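Local structure of beta-agarase AgaA (Microbulbifer thermotolerans, 3WZ1) at residues 118-123 / 127-132. The protein cleaves the beta-1,4-galactosidic linkages of agarose from within the chain, releasing mainly neoagarotetraose, through the GH16 catalytic domain described here. Sequence-based numbering, arbitrary orientation.
Sequences DFWFLS and TEEIDV. With NA (sodium ion), chain C.
Trp120 and Glu129 meet on the cleft-side face of an antiparallel beta hairpin in the GH16 jelly roll. The strands pair Trp120 with Asp131 and Leu122 with Glu129 as non-hydrogen-bonded pairs, and Phe121 with Ile130 as a hydrogen-bonded pair. Phe121 N donates to Ile130 O at 2.8 Å, and Ile130 N returns a bond to Phe121 O. Ser123 N binds Glu128 O with a fairly straight N-H...O angle of 159°.

The tight part is the face of Phe119, Phe121 and Val132. Val132 CB lies 3.6 Å from Phe119 CD2, while its CG2 meets the ring edge of Phe121 at CE2. Phe121 CE2 also sits over one face of the Phe119 ring, near its rim. Phe271 of strand 264-276 packs against both phenylalanines.

The looser part is the turn end, where Thr127 is partly exposed. Ser123 OG accepts Glu128 N at 3.2 Å and also bonds to Asp125. The extended Glu128 side chain reaches the sodium ion, which its OE2 binds at 2.3 Å. Thr226, Gly227 and Ser229 complete the protein ligands, and Lys230 N holds Glu128 OE1.

Glu129, the predicted nucleophile, has CG anti to its backbone N (chi1 169°). This brings its carboxylate beside the indole, with OE2 3.4 Å from Trp120 CE3 and the two planes 49° apart. Leu122 CD1 packs on Glu129 CB. Replacing Glu129 with alanine would probably leave Trp120 CE3 and CZ3 without the carboxylate that lies against them.

Glu129 OE2 and Asp131 OD1 are 2.4 Å apart. With Glu134, the predicted proton donor, close to Asp131, the hairpin sets out an acidic row consistent with GH16 retaining catalysis.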
loop_
_atom_site.group_PDB
_atom_site.type_symbol
_atom_site.label_atom_id
_atom_site.label_comp_id
_atom_site.label_asym_id
_atom_site.label_seq_id
_atom_site.Cartn_x
_atom_site.Cartn_y
_atom_site.Cartn_z
ATOM N N ASP A 118 0.308 -3.865 2.641
ATOM C CA ASP A 118 0.360 -2.440 2.280
ATOM C C ASP A 118 0.660 -2.162 0.809
ATOM O O ASP A 118 1.498 -2.826 0.188
ATOM C CB ASP A 118 1.420 -1.699 3.101
ATOM C CG ASP A 118 1.239 -1.854 4.597
ATOM O OD1 ASP A 118 0.078 -1.765 5.062
ATOM O OD2 ASP A 118 2.273 -2.015 5.326
ATOM N N PHE A 119 -0.005 -1.128 0.290
ATOM C CA PHE A 119 0.326 -0.472 -0.985
ATOM C C PHE A 119 0.210 0.994 -0.662
ATOM O O PHE A 119 -0.883 1.494 -0.360
ATOM C CB PHE A 119 -0.632 -0.886 -2.096
ATOM C CG PHE A 119 -0.492 -0.087 -3.375
ATOM C CD1 PHE A 119 0.720 0.006 -4.050
ATOM C CD2 PHE A 119 -1.615 0.546 -3.911
ATOM C CE1 PHE A 119 0.800 0.721 -5.262
ATOM C CE2 PHE A 119 -1.530 1.261 -5.100
ATOM C CZ PHE A 119 -0.337 1.331 -5.776
ATOM N N TRP A 120 1.354 1.675 -0.630
ATOM C CA TRP A 120 1.381 3.006 -0.040
ATOM C C TRP A 120 2.500 3.855 -0.641
ATOM O O TRP A 120 3.275 3.383 -1.466
ATOM C CB TRP A 120 1.501 2.909 1.479
ATOM C CG TRP A 120 2.762 2.298 1.983
ATOM C CD1 TRP A 120 3.196 1.018 1.797
ATOM C CD2 TRP A 120 3.739 2.931 2.820
ATOM N NE1 TRP A 120 4.368 0.813 2.466
ATOM C CE2 TRP A 120 4.738 1.977 3.090
ATOM C CE3 TRP A 120 3.860 4.203 3.357
ATOM C CZ2 TRP A 120 5.852 2.259 3.886
ATOM C CZ3 TRP A 120 4.973 4.493 4.131
ATOM C CH2 TRP A 120 5.953 3.521 4.392
ATOM N N PHE A 121 2.523 5.118 -0.210
ATOM C CA PHE A 121 3.330 6.163 -0.816
ATOM C C PHE A 121 3.971 7.020 0.234
ATOM O O PHE A 121 3.338 7.368 1.206
ATOM C CB PHE A 121 2.431 7.008 -1.748
ATOM C CG PHE A 121 1.920 6.195 -2.883
ATOM C CD1 PHE A 121 2.655 6.107 -4.066
ATOM C CD2 PHE A 121 0.821 5.379 -2.710
ATOM C CE1 PHE A 121 2.257 5.240 -5.081
ATOM C CE2 PHE A 121 0.434 4.506 -3.710
ATOM C CZ PHE A 121 1.151 4.445 -4.884
ATOM N N LEU A 122 5.241 7.328 0.037
ATOM C CA LEU A 122 5.995 8.120 1.013
ATOM C C LEU A 122 6.990 9.032 0.329
ATOM O O LEU A 122 7.673 8.623 -0.602
ATOM C CB LEU A 122 6.745 7.182 1.979
ATOM C CG LEU A 122 7.426 7.809 3.192
ATOM C CD1 LEU A 122 6.411 8.451 4.125
ATOM C CD2 LEU A 122 8.236 6.743 3.909
ATOM N N SER A 123 7.072 10.269 0.808
ATOM C CA SER A 123 8.058 11.224 0.306
ATOM C C SER A 123 9.464 10.835 0.742
ATOM O O SER A 123 9.641 10.142 1.744
ATOM C CB SER A 123 7.711 12.656 0.761
ATOM O OG SER A 123 7.773 12.775 2.168
ATOM N N THR A 127 8.017 12.679 5.453
ATOM C CA THR A 127 7.084 13.591 6.092
ATOM C C THR A 127 5.668 13.507 5.546
ATOM O O THR A 127 4.746 13.936 6.211
ATOM C CB THR A 127 7.541 15.066 5.996
ATOM O OG1 THR A 127 7.599 15.486 4.626
ATOM C CG2 THR A 127 8.901 15.251 6.673
ATOM N N GLU A 128 5.491 12.947 4.340
ATOM C CA GLU A 128 4.177 12.912 3.692
ATOM C C GLU A 128 3.913 11.520 3.140
ATOM O O GLU A 128 4.758 10.965 2.423
ATOM C CB GLU A 128 4.080 13.986 2.594
ATOM C CG GLU A 128 4.169 15.400 3.153
ATOM C CD GLU A 128 4.188 16.492 2.119
ATOM O OE1 GLU A 128 3.836 16.250 0.935
ATOM O OE2 GLU A 128 4.587 17.623 2.524
ATOM N N GLU A 129 2.744 10.974 3.480
ATOM C CA GLU A 129 2.389 9.582 3.203
ATOM C C GLU A 129 0.935 9.465 2.777
ATOM O O GLU A 129 0.060 10.081 3.392
ATOM C CB GLU A 129 2.618 8.727 4.461
ATOM C CG GLU A 129 2.038 7.308 4.406
ATOM C CD GLU A 129 2.380 6.460 5.621
ATOM O OE1 GLU A 129 3.247 6.865 6.434
ATOM O OE2 GLU A 129 1.789 5.373 5.776
ATOM N N ILE A 130 0.677 8.649 1.752
ATOM C CA ILE A 130 -0.685 8.259 1.371
ATOM C C ILE A 130 -0.771 6.738 1.409
ATOM O O ILE A 130 0.066 6.062 0.804
ATOM C CB ILE A 130 -1.049 8.783 -0.025
ATOM C CG1 ILE A 130 -1.029 10.320 -0.019
ATOM C CG2 ILE A 130 -2.424 8.286 -0.470
ATOM C CD1 ILE A 130 -1.062 10.973 -1.387
ATOM N N ASP A 131 -1.755 6.212 2.146
ATOM C CA ASP A 131 -1.988 4.761 2.265
ATOM C C ASP A 131 -3.182 4.301 1.447
ATOM O O ASP A 131 -4.346 4.605 1.813
ATOM C CB ASP A 131 -2.229 4.411 3.714
ATOM C CG ASP A 131 -1.150 4.926 4.592
ATOM O OD1 ASP A 131 0.013 4.492 4.348
ATOM O OD2 ASP A 131 -1.433 5.771 5.459
ATOM N N VAL A 132 -2.913 3.519 0.407
ATOM C CA VAL A 132 -3.958 3.068 -0.516
ATOM C C VAL A 132 -4.513 1.733 -0.017
ATOM O O VAL A 132 -5.672 1.664 0.394
ATOM C CB VAL A 132 -3.451 3.002 -1.976
ATOM C CG1 VAL A 132 -4.543 2.513 -2.915
ATOM C CG2 VAL A 132 -2.942 4.368 -2.428
HETATM NA NA NA C . 3.766 19.355 1.278
HETATM O O HOH W 1 6.008 20.481 0.555
#